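Local coordinates for dTDP-4-amino-4,6-dideoxyglucose formyltransferase (Shewanella sp. FDAARGOS_354, PDB 6V2T), which probably catalyses transfer of a formyl group from a folate cofactor to the amino group of dTDP-4-amino-4,6-dideoxyglucose during lipopolysaccharide O-antigen synthesis, at residues V26-D31 with F55-S60; D48-V53 with H189-V194; P119-H124 with Q160-I165; A156-K161 with A196-K201. One frame throughout, in Å; residues are numbered along the deposited sequence. Where two conformers were deposited one is given.

Contact 1 of 4, residues V26-D31 with F55-S60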
loop_
_atom_site.group_PDB
_atom_site.type_symbol
_atom_site.label_atom_id
_atom_site.label_comp_id
_atom_site.label_asym_id
_atom_site.label_seq_id
_atom_site.Cartn_x
_atom_site.Cartn_y
_atom_site.Cartn_z
ATOM N N VAL B 26 27.227 3.708 32.697
ATOM C CA VAL B 26 27.039 3.481 31.234
ATOM C C VAL B 26 26.029 4.502 30.727
ATOM O O VAL B 26 24.913 4.580 31.329
ATOM C CB VAL B 26 26.583 2.045 30.937
ATOM C CG1 VAL B 26 26.196 1.870 29.476
ATOM C CG2 VAL B 26 27.615 1.020 31.378
ATOM N N LEU B 27 26.403 5.282 29.702
ATOM C CA LEU B 27 25.500 6.255 29.049
ATOM C C LEU B 27 24.903 5.634 27.777
ATOM O O LEU B 27 25.651 5.250 26.837
ATOM C CB LEU B 27 26.219 7.572 28.756
ATOM C CG LEU B 27 25.402 8.561 27.920
ATOM C CD1 LEU B 27 24.220 9.088 28.733
ATOM C CD2 LEU B 27 26.270 9.709 27.430
ATOM N N ILE B 28 23.574 5.575 27.713
ATOM C CA ILE B 28 22.859 5.100 26.505
ATOM C C ILE B 28 22.275 6.328 25.814
ATOM O O ILE B 28 21.479 7.066 26.441
ATOM C CB ILE B 28 21.884 3.976 26.885
ATOM C CG1 ILE B 28 22.677 2.791 27.451
ATOM C CG2 ILE B 28 21.032 3.558 25.698
ATOM C CD1 ILE B 28 21.835 1.813 28.189
ATOM N N VAL B 29 22.785 6.616 24.608
ATOM C CA VAL B 29 22.289 7.720 23.748
ATOM C C VAL B 29 21.481 7.090 22.625
ATOM O O VAL B 29 22.014 6.246 21.878
ATOM C CB VAL B 29 23.400 8.602 23.168
ATOM C CG1 VAL B 29 22.817 9.823 22.470
ATOM C CG2 VAL B 29 24.396 9.028 24.223
ATOM N N SER B 30 20.236 7.503 22.497
ATOM C CA SER B 30 19.269 6.815 21.623
ATOM C C SER B 30 18.149 7.756 21.179
ATOM O O SER B 30 17.631 8.529 22.019
ATOM C CB SER B 30 18.698 5.644 22.331
ATOM O OG SER B 30 17.812 4.968 21.461
ATOM N N ASP B 31 17.740 7.615 19.923
ATOM C CA ASP B 31 16.615 8.386 19.327
ATOM C C ASP B 31 15.526 7.421 18.845
ATOM O O ASP B 31 14.740 7.837 17.987
ATOM C CB ASP B 31 17.161 9.299 18.232
ATOM C CG ASP B 31 17.983 10.421 18.836
ATOM O OD1 ASP B 31 17.425 11.193 19.665
ATOM O OD2 ASP B 31 19.172 10.484 18.527
ATOM N N PHE B 55 22.941 2.647 34.443
ATOM C CA PHE B 55 22.591 3.104 33.077
ATOM C C PHE B 55 21.820 4.420 33.137
ATOM O O PHE B 55 20.782 4.485 33.818
ATOM C CB PHE B 55 21.750 2.036 32.406
ATOM C CG PHE B 55 22.485 0.748 32.195
ATOM C CD1 PHE B 55 23.244 0.558 31.058
ATOM C CD2 PHE B 55 22.423 -0.268 33.131
ATOM C CE1 PHE B 55 23.904 -0.636 30.857
ATOM C CE2 PHE B 55 23.106 -1.460 32.931
ATOM C CZ PHE B 55 23.838 -1.640 31.796
ATOM N N ASP B 56 22.353 5.446 32.475
ATOM C CA ASP B 56 21.683 6.742 32.198
ATOM C C ASP B 56 21.257 6.760 30.730
ATOM O O ASP B 56 21.968 6.164 29.916
ATOM C CB ASP B 56 22.603 7.915 32.477
ATOM C CG ASP B 56 22.900 8.072 33.951
ATOM O OD1 ASP B 56 22.226 7.415 34.728
ATOM O OD2 ASP B 56 23.796 8.839 34.280
ATOM N N TYR B 57 20.118 7.369 30.419
ATOM C CA TYR B 57 19.545 7.387 29.052
ATOM C C TYR B 57 19.386 8.838 28.613
ATOM O O TYR B 57 18.903 9.654 29.407
ATOM C CB TYR B 57 18.227 6.615 29.016
ATOM C CG TYR B 57 18.335 5.180 29.450
ATOM C CD1 TYR B 57 18.400 4.840 30.793
ATOM C CD2 TYR B 57 18.421 4.158 28.517
ATOM C CE1 TYR B 57 18.505 3.518 31.198
ATOM C CE2 TYR B 57 18.506 2.832 28.908
ATOM C CZ TYR B 57 18.555 2.510 30.253
ATOM O OH TYR B 57 18.651 1.196 30.618
ATOM N N ARG B 58 19.777 9.147 27.374
ATOM C CA ARG B 58 19.633 10.500 26.786
ATOM C C ARG B 58 19.269 10.351 25.302
ATOM O O ARG B 58 19.634 9.303 24.681
ATOM C CB ARG B 58 20.924 11.301 26.980
ATOM C CG ARG B 58 21.394 11.415 28.426
ATOM C CD ARG B 58 20.567 12.373 29.268
ATOM N NE ARG B 58 21.156 12.596 30.578
ATOM C CZ ARG B 58 20.886 11.874 31.651
ATOM N NH1 ARG B 58 21.478 12.145 32.802
ATOM N NH2 ARG B 58 20.015 10.890 31.576
ATOM N N TYR B 59 18.561 11.335 24.749
ATOM C CA TYR B 59 18.248 11.382 23.299
ATOM C C TYR B 59 19.051 12.534 22.706
ATOM O O TYR B 59 19.652 13.305 23.475
ATOM C CB TYR B 59 16.742 11.477 23.052
ATOM C CG TYR B 59 16.143 12.775 23.519
ATOM C CD1 TYR B 59 16.292 13.927 22.770
ATOM C CD2 TYR B 59 15.442 12.859 24.712
ATOM C CE1 TYR B 59 15.761 15.136 23.184
ATOM C CE2 TYR B 59 14.885 14.057 25.131
ATOM C CZ TYR B 59 15.054 15.202 24.368
ATOM O OH TYR B 59 14.534 16.400 24.767
ATOM N N SER B 60 19.115 12.596 21.372
ATOM C CA SER B 60 19.983 13.544 20.633
ATOM C C SER B 60 19.293 14.909 20.612
ATOM O O SER B 60 18.062 14.944 20.467
ATOM C CB SER B 60 20.285 13.090 19.221
ATOM O OG SER B 60 21.137 11.958 19.195
#
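Val26 and Phe55 run alongside each other in the same direction from neighbouring strands, with CG1 of Val26 3.6 Å from CD1 of Phe55. Ile28 reaches into the same patch from the next position on that face. Its CG1 stands beside the backbone N (chi1 -62°) and the chain runs on extended, which carries CD1 back toward the start of the strand. There CD1 meets CD1 of Phe55 at 3.4 Å and CE2 of Tyr57 at 3.6 Å, approaching both rings obliquely. Helix 33-45 covers this face through Ile39, Gln40 and Val43, as expected of the beta-alpha-beta unit that it forms with these two parallel strands in the Rossmann-like formyltransferase domain. Backbone bonds zip the pair together: Val26 O accepts from Asp56 N, Asp56 O from Ile28 N, Ile28 O from Arg58 N, and Arg58 O from Ser30 N. On the other face CD1 of Leu27 meets CG of Arg58 at 3.7 Å, the chains roughly perpendicular. Beyond the last of these bonds the Asp31 carboxylate takes over from the main chain. Its OD1 accepts the N-H of Ser60 at 2.8 Å, and its OD2 takes the hydroxyl OG of Ser60 at 2.5 Å on the syn lone pair. Asn63 and the backbone N of Lys101 also bind this carboxylate; the Asp31 side chain lies about 5 Å from the bound dTDP-sugar.

Contact 2 of 4, residues D48-V53 with H189-V194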
loop_
_atom_site.group_PDB
_atom_site.type_symbol
_atom_site.label_atom_id
_atom_site.label_comp_id
_atom_site.label_asym_id
_atom_site.label_seq_id
_atom_site.Cartn_x
_atom_site.Cartn_y
_atom_site.Cartn_z
ATOM N N ASP B 48 20.779 -8.940 38.136
ATOM C CA ASP B 48 21.699 -9.821 38.910
ATOM C C ASP B 48 23.126 -9.726 38.340
ATOM O O ASP B 48 24.049 -10.264 38.984
ATOM C CB ASP B 48 21.202 -11.275 38.909
ATOM C CG ASP B 48 21.087 -11.913 37.530
ATOM O OD1 ASP B 48 20.722 -11.194 36.575
ATOM O OD2 ASP B 48 21.364 -13.128 37.413
ATOM N N LYS B 49 23.295 -9.117 37.158
ATOM C CA LYS B 49 24.602 -8.954 36.470
ATOM C C LYS B 49 25.091 -7.526 36.674
ATOM O O LYS B 49 26.275 -7.290 36.413
ATOM C CB LYS B 49 24.487 -9.203 34.963
ATOM C CG LYS B 49 23.760 -10.468 34.537
ATOM C CD LYS B 49 24.677 -11.595 34.147
ATOM C CE LYS B 49 23.985 -12.670 33.341
ATOM N NZ LYS B 49 24.821 -13.092 32.197
ATOM N N PHE B 50 24.216 -6.612 37.095
ATOM C CA PHE B 50 24.421 -5.142 36.981
ATOM C C PHE B 50 24.308 -4.479 38.343
ATOM O O PHE B 50 24.067 -3.258 38.392
ATOM C CB PHE B 50 23.432 -4.518 35.986
ATOM C CG PHE B 50 23.629 -4.919 34.544
ATOM C CD1 PHE B 50 22.545 -5.197 33.723
ATOM C CD2 PHE B 50 24.899 -5.033 33.991
ATOM C CE1 PHE B 50 22.721 -5.572 32.395
ATOM C CE2 PHE B 50 25.068 -5.403 32.665
ATOM C CZ PHE B 50 23.987 -5.683 31.868
ATOM N N GLN B 51 24.550 -5.255 39.406
ATOM C CA GLN B 51 24.678 -4.767 40.801
ATOM C C GLN B 51 25.493 -3.473 40.807
ATOM O O GLN B 51 25.043 -2.504 41.442
ATOM C CB GLN B 51 25.343 -5.831 41.685
ATOM C CG GLN B 51 24.599 -6.123 42.979
ATOM C CD GLN B 51 23.272 -6.812 42.765
ATOM O OE1 GLN B 51 22.382 -6.747 43.611
ATOM N NE2 GLN B 51 23.123 -7.480 41.632
ATOM N N SER B 52 26.630 -3.435 40.097
ATOM C CA SER B 52 27.618 -2.324 40.173
ATOM C C SER B 52 27.656 -1.502 38.873
ATOM O O SER B 52 28.633 -0.723 38.704
ATOM C CB SER B 52 28.989 -2.834 40.518
ATOM O OG SER B 52 28.940 -3.800 41.556
ATOM N N VAL B 53 26.633 -1.609 38.012
ATOM C CA VAL B 53 26.534 -0.774 36.770
ATOM C C VAL B 53 25.270 0.081 36.851
ATOM O O VAL B 53 24.196 -0.522 37.016
ATOM C CB VAL B 53 26.513 -1.646 35.507
ATOM C CG1 VAL B 53 26.578 -0.793 34.249
ATOM C CG2 VAL B 53 27.612 -2.696 35.511
ATOM N N HIS B 189 23.891 -10.325 24.505
ATOM C CA HIS B 189 25.223 -9.645 24.545
ATOM C C HIS B 189 25.241 -8.291 25.237
ATOM O O HIS B 189 26.336 -7.706 25.281
ATOM C CB HIS B 189 25.791 -9.501 23.133
ATOM C CG HIS B 189 26.059 -10.816 22.494
ATOM N ND1 HIS B 189 26.792 -11.794 23.129
ATOM C CD2 HIS B 189 25.693 -11.328 21.300
ATOM C CE1 HIS B 189 26.882 -12.852 22.333
ATOM N NE2 HIS B 189 26.232 -12.582 21.201
ATOM N N LEU B 190 24.154 -7.790 25.818
ATOM C CA LEU B 190 24.238 -6.464 26.470
ATOM C C LEU B 190 25.284 -6.539 27.600
ATOM O O LEU B 190 26.144 -5.686 27.634
ATOM C CB LEU B 190 22.874 -6.006 26.984
ATOM C CG LEU B 190 22.906 -4.685 27.754
ATOM C CD1 LEU B 190 23.361 -3.546 26.858
ATOM C CD2 LEU B 190 21.560 -4.367 28.376
ATOM N N ALA B 191 25.218 -7.537 28.497
ATOM C CA ALA B 191 26.183 -7.705 29.610
ATOM C C ALA B 191 27.599 -7.813 29.027
ATOM O O ALA B 191 28.502 -7.139 29.552
ATOM C CB ALA B 191 25.852 -8.935 30.440
ATOM N N ASP B 192 27.750 -8.638 27.995
ATOM C CA ASP B 192 29.027 -8.903 27.291
ATOM C C ASP B 192 29.630 -7.576 26.820
ATOM O O ASP B 192 30.835 -7.398 27.019
ATOM C CB ASP B 192 28.840 -9.836 26.100
ATOM C CG ASP B 192 28.597 -11.288 26.454
ATOM O OD1 ASP B 192 28.950 -11.684 27.572
ATOM O OD2 ASP B 192 28.077 -12.009 25.580
ATOM N N LEU B 193 28.817 -6.695 26.237
ATOM C CA LEU B 193 29.247 -5.365 25.720
ATOM C C LEU B 193 29.759 -4.522 26.872
ATOM O O LEU B 193 30.864 -3.915 26.789
ATOM C CB LEU B 193 28.056 -4.623 25.097
ATOM C CG LEU B 193 27.572 -5.163 23.767
ATOM C CD1 LEU B 193 26.418 -4.304 23.237
ATOM C CD2 LEU B 193 28.737 -5.235 22.782
ATOM N N VAL B 194 28.945 -4.441 27.913
ATOM C CA VAL B 194 29.283 -3.646 29.112
ATOM C C VAL B 194 30.619 -4.124 29.698
ATOM O O VAL B 194 31.400 -3.237 30.045
ATOM C CB VAL B 194 28.153 -3.695 30.158
ATOM C CG1 VAL B 194 28.581 -2.998 31.428
ATOM C CG2 VAL B 194 26.853 -3.115 29.620
#
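The type I beta turn Phe50-Val53, which leads into strand 53-60, drives the ring of Phe50 against Ala191 and its neighbours in the last turns of helix 171-194. The ring comes in edge first: CZ of Phe50 stops 3.7 Å from CA of Ala191, which lies near the ring plane, and 4.0 Å from CB of Ala191. Having only a methyl group there, Ala191 lets the ring edge come right up to the helix backbone. Two longer contacts flank it, CE1 of Phe50 with CD2 of Leu190 at 4.4 Å and CE2 of Phe50 with CG2 of Val194 at 4.2 Å, both oblique to the ring. One ring face is covered by CB of Lys49, and Phe55 packs edge-to-face with the same ring. At the end of the turn Val53 and Val194 pass each other antiparallel, CG1 to CG1 at 4.1 Å. No hydrogen bond crosses, so hydrophobic packing alone joins the two segments. Leu190 also rests on Leu42 and Val43 of helix 33-45, while Val194 reaches Met24 and Val26 of the sheet, the usual packing of neighbouring helices over one face of a Rossmann-like alpha/beta sheet.

Contact 3 of 4, residues P119-H124 with Q160-I165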
loop_
_atom_site.group_PDB
_atom_site.type_symbol
_atom_site.label_atom_id
_atom_site.label_comp_id
_atom_site.label_asym_id
_atom_site.label_seq_id
_atom_site.Cartn_x
_atom_site.Cartn_y
_atom_site.Cartn_z
ATOM N N PRO B 119 21.520 -0.859 12.574
ATOM C CA PRO B 119 20.585 -1.717 11.853
ATOM C C PRO B 119 20.984 -2.031 10.403
ATOM O O PRO B 119 20.137 -2.006 9.542
ATOM C CB PRO B 119 19.298 -0.912 11.959
ATOM C CG PRO B 119 19.763 0.530 11.858
ATOM C CD PRO B 119 21.049 0.546 12.662
ATOM N N GLY B 120 22.272 -2.293 10.186
ATOM C CA GLY B 120 22.835 -2.856 8.941
ATOM C C GLY B 120 23.874 -3.918 9.268
ATOM O O GLY B 120 24.221 -4.072 10.450
ATOM N N LEU B 121 24.302 -4.672 8.256
ATOM C CA LEU B 121 25.406 -5.646 8.365
ATOM C C LEU B 121 26.684 -5.008 7.816
ATOM O O LEU B 121 26.920 -5.102 6.588
ATOM C CB LEU B 121 25.039 -6.923 7.603
ATOM C CG LEU B 121 25.875 -8.142 8.013
ATOM C CD1 LEU B 121 25.479 -8.641 9.378
ATOM C CD2 LEU B 121 25.758 -9.254 7.002
ATOM N N ASN B 122 27.465 -4.386 8.686
ATOM C CA ASN B 122 28.756 -3.743 8.293
ATOM C C ASN B 122 29.619 -4.795 7.617
ATOM O O ASN B 122 29.617 -5.946 8.048
ATOM C CB ASN B 122 29.422 -3.084 9.489
ATOM C CG ASN B 122 28.676 -1.836 9.926
ATOM O OD1 ASN B 122 27.736 -1.391 9.265
ATOM N ND2 ASN B 122 29.068 -1.288 11.064
ATOM N N PRO B 123 30.394 -4.460 6.558
ATOM C CA PRO B 123 30.508 -3.090 6.032
ATOM C C PRO B 123 29.566 -2.703 4.870
ATOM O O PRO B 123 29.827 -1.704 4.145
ATOM C CB PRO B 123 31.960 -3.119 5.539
ATOM C CG PRO B 123 32.112 -4.526 4.968
ATOM C CD PRO B 123 31.286 -5.412 5.871
ATOM N N HIS B 124 28.529 -3.511 4.647
ATOM C CA HIS B 124 27.579 -3.382 3.512
ATOM C C HIS B 124 26.501 -2.346 3.844
ATOM O O HIS B 124 25.821 -2.514 4.887
ATOM C CB HIS B 124 26.908 -4.734 3.245
ATOM C CG HIS B 124 27.891 -5.857 3.154
ATOM N ND1 HIS B 124 28.830 -5.912 2.149
ATOM C CD2 HIS B 124 28.079 -6.948 3.936
ATOM C CE1 HIS B 124 29.563 -6.999 2.304
ATOM N NE2 HIS B 124 29.107 -7.663 3.396
ATOM N N GLN B 160 27.539 -9.500 15.202
ATOM C CA GLN B 160 26.606 -9.132 14.113
ATOM C C GLN B 160 25.824 -10.366 13.668
ATOM O O GLN B 160 26.342 -11.503 13.811
ATOM C CB GLN B 160 27.345 -8.422 12.975
ATOM C CG GLN B 160 28.161 -9.315 12.076
ATOM C CD GLN B 160 28.806 -8.573 10.919
ATOM O OE1 GLN B 160 29.596 -9.161 10.197
ATOM N NE2 GLN B 160 28.482 -7.296 10.706
ATOM N N LYS B 161 24.633 -10.132 13.122
ATOM C CA LYS B 161 23.777 -11.204 12.569
ATOM C C LYS B 161 23.037 -10.699 11.340
ATOM O O LYS B 161 22.409 -9.639 11.404
ATOM C CB LYS B 161 22.833 -11.729 13.653
ATOM C CG LYS B 161 22.042 -12.967 13.211
ATOM C CD LYS B 161 21.392 -13.774 14.329
ATOM C CE LYS B 161 21.457 -13.124 15.705
ATOM N NZ LYS B 161 20.647 -13.833 16.724
ATOM N N GLU B 162 23.167 -11.438 10.251
ATOM C CA GLU B 162 22.488 -11.193 8.973
ATOM C C GLU B 162 21.023 -11.578 9.156
ATOM O O GLU B 162 20.728 -12.479 9.953
ATOM C CB GLU B 162 23.152 -11.989 7.867
ATOM C CG GLU B 162 22.424 -11.872 6.542
ATOM C CD GLU B 162 23.197 -12.333 5.328
ATOM O OE1 GLU B 162 24.247 -12.960 5.518
ATOM O OE2 GLU B 162 22.787 -12.000 4.193
ATOM N N VAL B 163 20.139 -10.864 8.487
ATOM C CA VAL B 163 18.715 -11.260 8.375
ATOM C C VAL B 163 18.454 -11.417 6.891
ATOM O O VAL B 163 19.063 -10.728 6.050
ATOM C CB VAL B 163 17.750 -10.282 9.079
ATOM C CG1 VAL B 163 18.229 -9.906 10.463
ATOM C CG2 VAL B 163 17.496 -9.045 8.252
ATOM N N PRO B 164 17.596 -12.397 6.538
ATOM C CA PRO B 164 17.243 -12.642 5.147
ATOM C C PRO B 164 16.358 -11.498 4.639
ATOM O O PRO B 164 15.701 -10.841 5.444
ATOM C CB PRO B 164 16.481 -13.980 5.205
ATOM C CG PRO B 164 15.861 -13.986 6.588
ATOM C CD PRO B 164 16.865 -13.270 7.473
ATOM N N ILE B 165 16.457 -11.239 3.343
ATOM C CA ILE B 165 15.511 -10.396 2.567
ATOM C C ILE B 165 14.762 -11.289 1.581
ATOM O O ILE B 165 15.424 -11.976 0.788
ATOM C CB ILE B 165 16.244 -9.277 1.834
ATOM C CG1 ILE B 165 17.036 -8.418 2.818
ATOM C CG2 ILE B 165 15.245 -8.438 1.033
ATOM C CD1 ILE B 165 17.717 -7.259 2.169
HETATM O O HOH W 1 30.590 -8.295 7.770
#
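Leu121 lies roughly perpendicular to Gln160, the leucine CD1 lying 3.5 Å from NE2 of Gln160 and touching the rest of its chain back to CB. The other methyl of Leu121, CD2, rests 3.9 Å from CB of Glu162, so the branched end sits over one side of the strand, between Gln160 and Glu162, while CD1 also brushes the Lys161-Glu162 peptide. Alongside the methyl contact the Gln160 amide grips the loop backbone. Its NE2 donates to O of Asn122 at 3.2 Å in an almost straight bond (171° at the hydrogen), arriving in the carbonyl plane on a lone pair. A water closes the other half of the grip, donating to O of Asn122 at 2.6 Å and to OE1 of Gln160 at 2.8 Å. The glutamine reaches that far because its CG sits between the backbone N and the carbonyl carbon (chi1 76°) and the rest of the chain is stretched out. One step further out is Thr144, whose OG1 bonds to NE2 of Gln160 as well as to O of Gly120 and N of Asn122; it thus ties amide and loop to strand 141-147. The loop holds its own shape: the peptide before Pro123 is cis, and N of His124 bonds back to O of Leu121 at 3.0 Å, closing a type VI beta turn. The side chain of Asn122 lies about 7 Å from the bound folate, and this turn after strand 113-118 probably corresponds to the proline-containing loop by the folate site of formyltransferases.

Contact 4 of 4, residues A156-K161 with A196-K201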
loop_
_atom_site.group_PDB
_atom_site.type_symbol
_atom_site.label_atom_id
_atom_site.label_comp_id
_atom_site.label_asym_id
_atom_site.label_seq_id
_atom_site.Cartn_x
_atom_site.Cartn_y
_atom_site.Cartn_z
ATOM N N ALA B 156 35.485 -1.619 14.769
ATOM C CA ALA B 156 35.632 -3.093 14.858
ATOM C C ALA B 156 34.281 -3.715 15.238
ATOM O O ALA B 156 33.640 -3.225 16.172
ATOM C CB ALA B 156 36.695 -3.488 15.841
ATOM N N ILE B 157 33.875 -4.731 14.493
ATOM C CA ILE B 157 32.643 -5.526 14.739
ATOM C C ILE B 157 32.864 -6.344 16.007
ATOM O O ILE B 157 33.896 -7.053 16.097
ATOM C CB ILE B 157 32.304 -6.391 13.513
ATOM C CG1 ILE B 157 32.092 -5.501 12.285
ATOM C CG2 ILE B 157 31.094 -7.260 13.796
ATOM C CD1 ILE B 157 31.927 -6.266 11.026
ATOM N N LEU B 158 31.937 -6.210 16.962
ATOM C CA LEU B 158 31.894 -7.029 18.200
ATOM C C LEU B 158 30.955 -8.231 18.002
ATOM O O LEU B 158 31.363 -9.400 18.279
ATOM C CB LEU B 158 31.448 -6.101 19.340
ATOM C CG LEU B 158 32.309 -4.857 19.530
ATOM C CD1 LEU B 158 31.979 -4.115 20.813
ATOM C CD2 LEU B 158 33.791 -5.237 19.536
ATOM N N PHE B 159 29.724 -7.977 17.580
ATOM C CA PHE B 159 28.709 -9.016 17.300
ATOM C C PHE B 159 27.935 -8.580 16.073
ATOM O O PHE B 159 27.717 -7.360 15.949
ATOM C CB PHE B 159 27.739 -9.157 18.473
ATOM C CG PHE B 159 28.430 -9.507 19.758
ATOM C CD1 PHE B 159 28.800 -10.817 20.040
ATOM C CD2 PHE B 159 28.735 -8.524 20.669
ATOM C CE1 PHE B 159 29.447 -11.124 21.230
ATOM C CE2 PHE B 159 29.402 -8.834 21.847
ATOM C CZ PHE B 159 29.735 -10.136 22.133
ATOM N N GLN B 160 27.539 -9.500 15.202
ATOM C CA GLN B 160 26.606 -9.132 14.113
ATOM C C GLN B 160 25.824 -10.366 13.668
ATOM O O GLN B 160 26.342 -11.503 13.811
ATOM C CB GLN B 160 27.345 -8.422 12.975
ATOM C CG GLN B 160 28.161 -9.315 12.076
ATOM C CD GLN B 160 28.806 -8.573 10.919
ATOM O OE1 GLN B 160 29.596 -9.161 10.197
ATOM N NE2 GLN B 160 28.482 -7.296 10.706
ATOM N N LYS B 161 24.633 -10.132 13.122
ATOM C CA LYS B 161 23.777 -11.204 12.569
ATOM C C LYS B 161 23.037 -10.699 11.340
ATOM O O LYS B 161 22.409 -9.639 11.404
ATOM C CB LYS B 161 22.833 -11.729 13.653
ATOM C CG LYS B 161 22.042 -12.967 13.211
ATOM C CD LYS B 161 21.392 -13.774 14.329
ATOM C CE LYS B 161 21.457 -13.124 15.705
ATOM N NZ LYS B 161 20.647 -13.833 16.724
ATOM N N ALA B 196 33.084 -6.016 28.347
ATOM C CA ALA B 196 34.087 -6.241 27.282
ATOM C C ALA B 196 34.389 -7.728 27.125
ATOM O O ALA B 196 35.546 -8.103 26.821
ATOM C CB ALA B 196 35.333 -5.454 27.553
ATOM N N ASN B 197 33.362 -8.555 27.268
ATOM C CA ASN B 197 33.464 -9.992 26.962
ATOM C C ASN B 197 33.197 -10.160 25.468
ATOM O O ASN B 197 32.092 -10.606 25.105
ATOM C CB ASN B 197 32.517 -10.798 27.839
ATOM C CG ASN B 197 32.731 -12.273 27.655
ATOM O OD1 ASN B 197 33.781 -12.688 27.169
ATOM N ND2 ASN B 197 31.707 -13.051 27.981
ATOM N N TYR B 198 34.169 -9.782 24.631
ATOM C CA TYR B 198 34.044 -9.795 23.157
ATOM C C TYR B 198 35.433 -9.754 22.525
ATOM O O TYR B 198 36.418 -9.492 23.241
ATOM C CB TYR B 198 33.153 -8.640 22.675
ATOM C CG TYR B 198 33.543 -7.247 23.095
ATOM C CD1 TYR B 198 34.726 -6.661 22.653
ATOM C CD2 TYR B 198 32.690 -6.460 23.860
ATOM C CE1 TYR B 198 35.069 -5.373 23.021
ATOM C CE2 TYR B 198 33.023 -5.166 24.229
ATOM C CZ TYR B 198 34.224 -4.617 23.812
ATOM O OH TYR B 198 34.540 -3.330 24.164
ATOM N N GLN B 199 35.473 -10.071 21.232
ATOM C CA GLN B 199 36.660 -9.961 20.365
ATOM C C GLN B 199 36.355 -8.900 19.299
ATOM O O GLN B 199 35.175 -8.737 18.944
ATOM C CB GLN B 199 37.044 -11.328 19.806
ATOM C CG GLN B 199 37.594 -12.289 20.850
ATOM C CD GLN B 199 37.828 -13.652 20.256
ATOM O OE1 GLN B 199 36.980 -14.166 19.545
ATOM N NE2 GLN B 199 38.986 -14.244 20.525
ATOM N N GLN B 200 37.391 -8.164 18.910
ATOM C CA GLN B 200 37.331 -6.849 18.224
ATOM C C GLN B 200 38.417 -6.765 17.163
ATOM O O GLN B 200 39.010 -5.652 17.039
ATOM C CB GLN B 200 37.494 -5.679 19.210
ATOM C CG GLN B 200 38.922 -5.365 19.658
ATOM C CD GLN B 200 39.006 -4.352 20.775
ATOM O OE1 GLN B 200 38.457 -4.528 21.873
ATOM N NE2 GLN B 200 39.743 -3.281 20.512
ATOM N N LYS B 201 38.650 -7.859 16.416
ATOM C CA LYS B 201 39.588 -7.858 15.253
ATOM C C LYS B 201 39.047 -6.935 14.147
ATOM O O LYS B 201 37.863 -7.106 13.736
ATOM C CB LYS B 201 39.836 -9.246 14.648
ATOM C CG LYS B 201 40.762 -9.236 13.422
ATOM C CD LYS B 201 41.140 -10.593 12.828
ATOM C CE LYS B 201 39.953 -11.481 12.528
ATOM N NZ LYS B 201 39.644 -12.362 13.679
HETATM O O HOH W 2 35.823 -5.625 12.327
HETATM O O HOH W 3 36.048 -8.411 14.831
HETATM O O HOH W 4 32.936 -10.914 19.913
#
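Tyr198 packs on Leu158 and Phe159 where strand 157-163 is broken by a classic beta bulge, both of those residues facing Ile145 of the neighbouring strand. Starting at CB, Tyr198 first meets the end of the Phe159 ring, with CZ of Phe159 3.8 Å away and the two side chains roughly perpendicular. A chi1 of 56° then tucks CG over the main chain, which lays the ring against Leu158. CD1 of Leu158 stands over the middle of the ring as a CH-pi contact, 3.7 Å from the centroid and 11° off the normal. The second methyl, CD2, covers the ring margin, 3.6 Å from CD1 of Tyr198, and also reaches CB of Gln200 at 3.7 Å. The opposite face of the ring carries the backbone C of Ala196, so the tyrosine is sandwiched between the strand and its own loop. At the tip, OH bonds to Arg113, whose guanidinium also holds the C-terminal end of helix 171-194. Asn197, centre of an inverse gamma turn, sets its O at the edge of the Phe159 ring, in its plane. No direct hydrogen bond joins the segments, and waters do that work instead. One takes the N-H of Ile157 and donates to O of Lys201. Another donates to O of Leu158 at 2.7 Å and accepts from N of Gln199 at 3.0 Å.

Overall arrangement
Contacts 1 and 2 are buried and touch: Phe55 and Val26 of the first pack against Phe50, Val53 and Val194 of the second, making one hydrophobic patch between the sheet, the turn and helix 171-194, with helix 33-45 beside it. Contact 1 adds regular backbone bonding inside the sheet, whereas contact 2 relies on side-chain packing alone. Contacts 3 and 4 share strand 157-163 at the opposite sheet edge from 75-77; there direct bonds are few or absent and waters bridge the segments. Contact 4 is at the surface, contact 3 partly buried. Contact 4 also meets contact 2, where Phe159 stacks on His189. Contacts 1 and 3, about 23 Å apart between centres, reach toward the bound ligands.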